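Local coordinates for protein cystathionine beta-lyases/cystathionine gamma-synthases (Corynebacterium glutamicum, PDB 5X5H) that probably catalyses the pyridoxal-phosphate-dependent joining of O-succinyl-L-homoserine and L-cysteine into cystathionine, releasing succinate, on the route to methionine, at residues 256-259 and 260-264; 350-354 and 355-359; 368-372 and 373-377. All blocks are in the same frame, centred on the assembly; numbering follows the deposited sequence.

Contact 1: 256-259 and 260-264; sequences VRMD and RHCDN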
loop_
_atom_site.group_PDB
_atom_site.type_symbol
_atom_site.label_atom_id
_atom_site.label_comp_id
_atom_site.label_asym_id
_atom_site.label_seq_id
_atom_site.Cartn_x
_atom_site.Cartn_y
_atom_site.Cartn_z
ATOM N N VAL A 256 -22.295 -4.648 9.628
ATOM C CA VAL A 256 -21.959 -5.394 10.841
ATOM C C VAL A 256 -21.292 -4.498 11.885
ATOM O O VAL A 256 -21.476 -4.662 13.072
ATOM C CB VAL A 256 -21.198 -6.735 10.634
ATOM C CG1 VAL A 256 -22.136 -7.696 9.860
ATOM C CG2 VAL A 256 -19.883 -6.523 9.928
ATOM N N ARG A 257 -20.465 -3.541 11.420
ATOM C CA ARG A 257 -19.901 -2.582 12.333
ATOM C C ARG A 257 -20.998 -1.725 12.935
ATOM O O ARG A 257 -21.010 -1.575 14.171
ATOM C CB ARG A 257 -18.839 -1.730 11.649
ATOM C CG ARG A 257 -17.544 -2.502 11.341
ATOM C CD ARG A 257 -16.456 -1.612 10.721
ATOM N NE ARG A 257 -16.724 -1.167 9.363
ATOM C CZ ARG A 257 -17.128 -0.007 8.947
ATOM N NH1 ARG A 257 -17.402 0.968 9.825
ATOM N NH2 ARG A 257 -17.278 0.251 7.668
ATOM N N MET A 258 -21.775 -1.075 12.095
ATOM C CA MET A 258 -22.771 -0.116 12.620
ATOM C C MET A 258 -23.754 -0.801 13.552
ATOM O O MET A 258 -24.160 -0.172 14.544
ATOM C CB MET A 258 -23.401 0.616 11.488
ATOM C CG MET A 258 -24.314 1.768 11.964
ATOM S SD MET A 258 -23.493 3.075 12.969
ATOM C CE MET A 258 -23.144 4.309 11.745
ATOM N N ASP A 259 -24.153 -2.029 13.289
ATOM C CA ASP A 259 -25.091 -2.667 14.207
ATOM C C ASP A 259 -24.433 -2.807 15.592
ATOM O O ASP A 259 -25.118 -2.587 16.608
ATOM C CB ASP A 259 -25.519 -3.983 13.711
ATOM C CG ASP A 259 -26.712 -3.843 12.773
ATOM O OD1 ASP A 259 -27.590 -2.993 13.005
ATOM O OD2 ASP A 259 -26.830 -4.736 11.988
ATOM N N ARG A 260 -23.147 -3.070 15.694
ATOM C CA ARG A 260 -22.451 -3.199 16.956
ATOM C C ARG A 260 -22.244 -1.811 17.561
ATOM O O ARG A 260 -22.399 -1.628 18.786
ATOM C CB ARG A 260 -21.159 -3.959 16.806
ATOM C CG ARG A 260 -20.438 -4.274 18.116
ATOM C CD ARG A 260 -21.200 -5.188 19.021
ATOM N NE ARG A 260 -21.610 -6.484 18.382
ATOM C CZ ARG A 260 -20.981 -7.667 18.360
ATOM N NH1 ARG A 260 -19.876 -7.873 18.975
ATOM N NH2 ARG A 260 -21.511 -8.687 17.651
ATOM N N HIS A 261 -21.878 -0.816 16.782
ATOM C CA HIS A 261 -21.730 0.553 17.308
ATOM C C HIS A 261 -23.088 0.957 17.967
ATOM O O HIS A 261 -23.091 1.577 19.048
ATOM C CB HIS A 261 -21.506 1.544 16.157
ATOM C CG HIS A 261 -20.141 1.591 15.561
ATOM N ND1 HIS A 261 -19.045 1.974 16.272
ATOM C CD2 HIS A 261 -19.730 1.340 14.265
ATOM C CE1 HIS A 261 -18.004 1.939 15.423
ATOM N NE2 HIS A 261 -18.389 1.553 14.220
ATOM N N CYS A 262 -24.196 0.704 17.319
ATOM C CA CYS A 262 -25.517 1.155 17.813
ATOM C C CYS A 262 -25.891 0.313 19.039
ATOM O O CYS A 262 -26.339 0.904 20.042
ATOM C CB CYS A 262 -26.557 0.955 16.761
ATOM S SG CYS A 262 -26.446 2.141 15.386
ATOM N N ASP A 263 -25.664 -0.992 19.021
ATOM C CA ASP A 263 -25.891 -1.828 20.231
ATOM C C ASP A 263 -25.130 -1.213 21.395
ATOM O O ASP A 263 -25.665 -1.129 22.530
ATOM C CB ASP A 263 -25.517 -3.271 20.025
ATOM C CG ASP A 263 -26.478 -4.057 19.096
ATOM O OD1 ASP A 263 -27.550 -3.585 18.722
ATOM O OD2 ASP A 263 -26.014 -5.206 18.758
ATOM N N ASN A 264 -23.880 -0.927 21.222
ATOM C CA ASN A 264 -23.017 -0.468 22.281
ATOM C C ASN A 264 -23.464 0.927 22.719
ATOM O O ASN A 264 -23.512 1.191 23.931
ATOM C CB ASN A 264 -21.584 -0.421 21.798
ATOM C CG ASN A 264 -20.939 -1.813 21.816
ATOM O OD1 ASN A 264 -21.443 -2.797 22.327
ATOM N ND2 ASN A 264 -19.655 -1.852 21.262
HETATM O O HOH W 1 -16.358 1.356 12.354
#

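Contact 2: 350-354 and 355-359; sequences SAAGS and QLEVP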
loop_
_atom_site.group_PDB
_atom_site.type_symbol
_atom_site.label_atom_id
_atom_site.label_comp_id
_atom_site.label_asym_id
_atom_site.label_seq_id
_atom_site.Cartn_x
_atom_site.Cartn_y
_atom_site.Cartn_z
ATOM N N SER A 350 -12.843 26.217 16.131
ATOM C CA SER A 350 -13.123 27.135 14.999
ATOM C C SER A 350 -14.517 27.749 15.043
ATOM O O SER A 350 -14.751 28.741 14.335
ATOM C CB SER A 350 -12.927 26.476 13.564
ATOM O OG SER A 350 -13.683 25.259 13.390
ATOM N N ALA A 351 -15.451 27.158 15.814
ATOM C CA ALA A 351 -16.838 27.710 15.943
ATOM C C ALA A 351 -16.959 28.735 17.106
ATOM O O ALA A 351 -18.034 29.330 17.301
ATOM C CB ALA A 351 -17.875 26.582 16.021
ATOM N N ALA A 352 -15.873 28.943 17.870
ATOM C CA ALA A 352 -15.881 29.930 19.015
ATOM C C ALA A 352 -16.388 31.309 18.511
ATOM O O ALA A 352 -15.981 31.724 17.388
ATOM C CB ALA A 352 -14.434 30.045 19.647
ATOM N N GLY A 353 -17.263 32.012 19.244
ATOM C CA GLY A 353 -17.757 33.278 18.812
ATOM C C GLY A 353 -19.015 33.155 17.957
ATOM O O GLY A 353 -19.766 34.081 17.706
ATOM N N SER A 354 -19.271 32.010 17.421
ATOM C CA SER A 354 -20.394 31.935 16.539
ATOM C C SER A 354 -21.614 31.346 17.255
ATOM O O SER A 354 -21.429 30.773 18.359
ATOM C CB SER A 354 -19.944 31.073 15.332
ATOM O OG SER A 354 -20.166 29.655 15.612
ATOM N N GLN A 355 -22.803 31.316 16.656
ATOM C CA GLN A 355 -23.925 30.576 17.311
ATOM C C GLN A 355 -23.586 29.054 17.384
ATOM O O GLN A 355 -24.221 28.326 18.093
ATOM C CB GLN A 355 -25.341 30.756 16.692
ATOM C CG GLN A 355 -26.629 30.506 17.644
ATOM C CD GLN A 355 -26.491 29.630 18.971
ATOM O OE1 GLN A 355 -26.021 30.123 20.013
ATOM N NE2 GLN A 355 -26.936 28.366 18.931
ATOM N N LEU A 356 -22.624 28.578 16.627
ATOM C CA LEU A 356 -22.299 27.105 16.655
ATOM C C LEU A 356 -21.401 26.717 17.815
ATOM O O LEU A 356 -20.956 25.550 17.885
ATOM C CB LEU A 356 -21.577 26.685 15.361
ATOM C CG LEU A 356 -22.567 26.443 14.252
ATOM C CD1 LEU A 356 -23.209 27.748 13.859
ATOM C CD2 LEU A 356 -21.786 25.848 13.104
ATOM N N GLU A 357 -21.034 27.668 18.696
ATOM C CA GLU A 357 -20.036 27.409 19.694
ATOM C C GLU A 357 -20.580 26.391 20.661
ATOM O O GLU A 357 -21.762 26.487 21.059
ATOM C CB GLU A 357 -19.674 28.723 20.433
ATOM C CG GLU A 357 -18.747 28.520 21.607
ATOM C CD GLU A 357 -18.243 29.772 22.352
ATOM O OE1 GLU A 357 -18.202 30.910 21.814
ATOM O OE2 GLU A 357 -17.878 29.530 23.517
ATOM N N VAL A 358 -19.750 25.445 21.058
ATOM C CA VAL A 358 -20.207 24.250 21.823
ATOM C C VAL A 358 -19.965 24.462 23.302
ATOM O O VAL A 358 -18.930 24.950 23.658
ATOM C CB VAL A 358 -19.305 23.064 21.357
ATOM C CG1 VAL A 358 -19.736 21.778 22.104
ATOM C CG2 VAL A 358 -19.525 22.844 19.879
ATOM N N PRO A 359 -20.895 24.069 24.179
ATOM C CA PRO A 359 -20.676 24.157 25.620
ATOM C C PRO A 359 -19.383 23.552 26.126
ATOM O O PRO A 359 -18.958 22.415 25.720
ATOM C CB PRO A 359 -21.820 23.450 26.259
ATOM C CG PRO A 359 -22.742 23.190 25.152
ATOM C CD PRO A 359 -22.197 23.528 23.862
HETATM O O HOH W 2 -20.406 32.235 20.677
#

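Contact 3: 368-372 and 373-377; sequences GIEDI and EDLLA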
loop_
_atom_site.group_PDB
_atom_site.type_symbol
_atom_site.label_atom_id
_atom_site.label_comp_id
_atom_site.label_asym_id
_atom_site.label_seq_id
_atom_site.Cartn_x
_atom_site.Cartn_y
_atom_site.Cartn_z
ATOM N N GLY A 368 -17.074 2.679 19.852
ATOM C CA GLY A 368 -16.573 1.646 18.887
ATOM C C GLY A 368 -17.254 0.336 19.043
ATOM O O GLY A 368 -18.357 0.242 19.620
ATOM N N ILE A 369 -16.564 -0.702 18.571
ATOM C CA ILE A 369 -17.097 -2.054 18.544
ATOM C C ILE A 369 -16.472 -2.965 19.508
ATOM O O ILE A 369 -16.618 -4.219 19.441
ATOM C CB ILE A 369 -17.214 -2.688 17.122
ATOM C CG1 ILE A 369 -15.827 -2.922 16.533
ATOM C CG2 ILE A 369 -18.034 -1.817 16.217
ATOM C CD1 ILE A 369 -15.868 -3.666 15.204
ATOM N N GLU A 370 -15.723 -2.463 20.485
ATOM C CA GLU A 370 -15.223 -3.262 21.592
ATOM C C GLU A 370 -16.362 -3.891 22.379
ATOM O O GLU A 370 -17.500 -3.521 22.232
ATOM C CB GLU A 370 -14.304 -2.409 22.542
ATOM C CG GLU A 370 -13.102 -1.734 21.838
ATOM C CD GLU A 370 -13.352 -0.285 21.469
ATOM O OE1 GLU A 370 -14.515 0.122 21.240
ATOM O OE2 GLU A 370 -12.345 0.436 21.286
ATOM N N ASP A 371 -15.966 -4.824 23.247
ATOM C CA ASP A 371 -17.028 -5.490 24.073
ATOM C C ASP A 371 -17.694 -4.464 24.997
ATOM O O ASP A 371 -16.959 -3.711 25.702
ATOM C CB ASP A 371 -16.412 -6.657 24.839
ATOM C CG ASP A 371 -16.071 -7.788 23.901
ATOM O OD1 ASP A 371 -16.978 -8.562 23.591
ATOM O OD2 ASP A 371 -14.935 -7.794 23.454
ATOM N N ILE A 372 -19.027 -4.488 25.083
ATOM C CA ILE A 372 -19.742 -3.544 25.952
ATOM C C ILE A 372 -19.331 -3.620 27.362
ATOM O O ILE A 372 -19.295 -2.593 28.017
ATOM C CB ILE A 372 -21.266 -3.753 25.720
ATOM C CG1 ILE A 372 -22.045 -2.598 26.452
ATOM C CG2 ILE A 372 -21.824 -5.096 26.081
ATOM C CD1 ILE A 372 -21.726 -1.219 26.038
ATOM N N GLU A 373 -19.066 -4.797 27.890
ATOM C CA GLU A 373 -18.634 -4.889 29.305
ATOM C C GLU A 373 -17.384 -4.109 29.564
ATOM O O GLU A 373 -17.269 -3.470 30.605
ATOM C CB GLU A 373 -18.409 -6.313 29.776
ATOM C CG GLU A 373 -19.667 -7.183 29.666
ATOM C CD GLU A 373 -19.957 -7.803 28.260
ATOM O OE1 GLU A 373 -19.188 -7.589 27.184
ATOM O OE2 GLU A 373 -21.124 -8.380 28.192
ATOM N N ASP A 374 -16.439 -4.114 28.653
ATOM C CA ASP A 374 -15.241 -3.392 28.829
ATOM C C ASP A 374 -15.464 -1.856 28.670
ATOM O O ASP A 374 -14.863 -1.060 29.390
ATOM C CB ASP A 374 -14.183 -3.821 27.794
ATOM C CG ASP A 374 -13.814 -5.275 27.930
ATOM O OD1 ASP A 374 -13.782 -5.842 29.062
ATOM O OD2 ASP A 374 -13.482 -5.890 26.881
ATOM N N LEU A 375 -16.300 -1.452 27.737
ATOM C CA LEU A 375 -16.607 0.010 27.568
ATOM C C LEU A 375 -17.375 0.485 28.804
ATOM O O LEU A 375 -17.086 1.567 29.287
ATOM C CB LEU A 375 -17.422 0.199 26.327
ATOM C CG LEU A 375 -16.647 -0.012 25.006
ATOM C CD1 LEU A 375 -17.600 -0.106 23.804
ATOM C CD2 LEU A 375 -15.508 0.986 24.829
ATOM N N LEU A 376 -18.365 -0.269 29.291
ATOM C CA LEU A 376 -19.124 0.136 30.544
ATOM C C LEU A 376 -18.129 0.273 31.668
ATOM O O LEU A 376 -18.216 1.273 32.456
ATOM C CB LEU A 376 -20.188 -0.867 30.868
ATOM C CG LEU A 376 -21.433 -0.803 30.054
ATOM C CD1 LEU A 376 -22.263 -2.056 30.143
ATOM C CD2 LEU A 376 -22.272 0.410 30.469
ATOM N N ALA A 377 -17.217 -0.649 31.820
ATOM C CA ALA A 377 -16.261 -0.600 32.921
ATOM C C ALA A 377 -15.392 0.614 32.837
ATOM O O ALA A 377 -15.025 1.313 33.833
ATOM C CB ALA A 377 -15.463 -1.874 33.016
HETATM O O HOH W 3 -19.526 -8.401 24.542
#

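Contact 1: 256-259 and 260-264
Arg257 and His261, one helical turn apart, are tied by backbone and through water. His261 N gives Arg257 O a nearly straight bond of 2.9 Å, and Arg257 NH1 and His261 NE2 each lie 2.8 Å from the same water, which accepts from the arginine and sits in the plane of the imidazole at its edge. The ring swings back along the helix because its CG lies beside the backbone N (chi1 -78°). Its other nitrogen, ND1, bonds Ile367 O, so both ring nitrogens are engaged. The guanidinium of Arg257 also reaches Gly250 O, Tyr205 O and Thr253 OG1, fitting a buried group with five N-H donors. All this lies in helix 254-273 of a fold-type I PLP enzyme, with regular i to i+4 bonding: Cys262 N to Met258 O and Asp263 N to Asp259 O are both 2.9 Å.

Beside the histidine, sulfur meets sulfur. Met258 SD rests 3.9 Å from Cys262 SG and obliquely to the His261 ring; the flexible methionine and small cysteine suit a buried position against Leu187 of helix 184-187. Asp259 OD1 and Asp263 OD1 both form salt bridges to Arg301, which probably offsets their like charge, and Asp259 OD2 bonds Tyr186 OH.

Contact 2: 350-354 and 355-359
Two beta turns share a corner at Ser354, a type II turn from Ala351 and a type I turn running on to Glu357, the second closed by Glu357 N to Ser354 O at 3.1 Å. Ser354 OG works between them. It donates to Ala351 O (2.7 Å), in the carbonyl plane on a lone pair, and accepts from Leu356 N at 2.9 Å. Chi1 of 87° holds OG between the backbone N and carbonyl carbon, from where a short hydroxyl can serve both turns. Glu357 returns to the first turn with CG anti to its backbone N and the chain extended beyond it. Its OE1 receives Gly353 N at 2.9 Å along a straight N-H line, on the anti side and 31° out of the carboxylate plane. A water donates to both Glu357 OE1 and Ser354 O. Gly353 has positive phi, where a side chain would press on the preceding carbonyl oxygen. On the buried flank, Ala351 CB meets Leu356 CB at 3.8 Å, and Leu356 also touches Ala106 and Tyr111. The arrangement is two consecutive beta turns, with an ST turn of Ser354 OG and Leu356 N inside the type I turn, in the loop joining strands 339-341 and 362-366.

Contact 3: 368-372 and 373-377
Glu370 and Leu375 cross at about a right angle where the chain enters helix 372-384. The leucine lays its two methyls against the acid: CD2 is 3.8 Å from Glu370 OE1, while CD1 approaches the backbone Glu370 O. The bend of the glutamate at chi2 (98°) folds its carboxylate back, where OE1 bonds Ser338 OG and OE2 bonds His16 of the second subunit. Leucine suits this place because its branched end covers the buried acid without competing for those bonds.

Asp371, at the N-cap position, lies side by side with Asp374 and points the same way, with their carboxylate planes 79° apart. Its side chain makes no capping bond; the helix instead begins through its carbonyl, with Leu375 N bonding Asp371 O at 3.1 Å in the carbonyl plane. Glu373, two residues on, reaches back to the same aspartate. Bent at chi2, it turns its carboxylate back across Ile372 at about a right angle, bringing OE1 to 3.8 Å from Asp371 CB. A water donates to Asp371 OD1 at 2.7 Å and to Glu373 OE1 at 2.8 Å. Further along, Ile372 CG1 packs obliquely on Leu376 CD1 at 3.7 Å, an aliphatic pair one turn apart, alongside which Leu376 N bonds Ile372 O.

Asp371 thus faces two like charges, with Asp374 OD2 4.2 Å from its OD2 and Glu373 OE1 4.3 Å from its OD1. The helix N-terminus probably eases both, the water bridges the second pair, and the second subunit supplies further donors: Thr12 N to Asp371, and Thr12 OG1 and Gly9 N to Asp374. The chemistry implies an acidic helix start that receives N-H and hydroxyl groups from the partner chain across the subunit interface.

Contacts 1 and 3 are neighbours, their centres 11 Å apart, although over a hundred residues separate them in sequence. Asn264 joins them: its ND2 lies 2.9 Å from Glu370 O and 3.0 Å from Gly368 O, probable hydrogen bonds that fasten helix 254-273 to the loop before helix 372-384. Both also meet the second subunit. Contact 2 stands apart, its centre 30 Å from that of contact 1 and 31 Å from that of contact 3. It nevertheless lies near the cofactor, the Leu356 side chain about 11 Å from bound pyridoxal phosphate; in contact 1, Met258 is about 12 Å from one and the Arg257 side chain about 8 Å from that of Lys204, predicted to carry the cofactor.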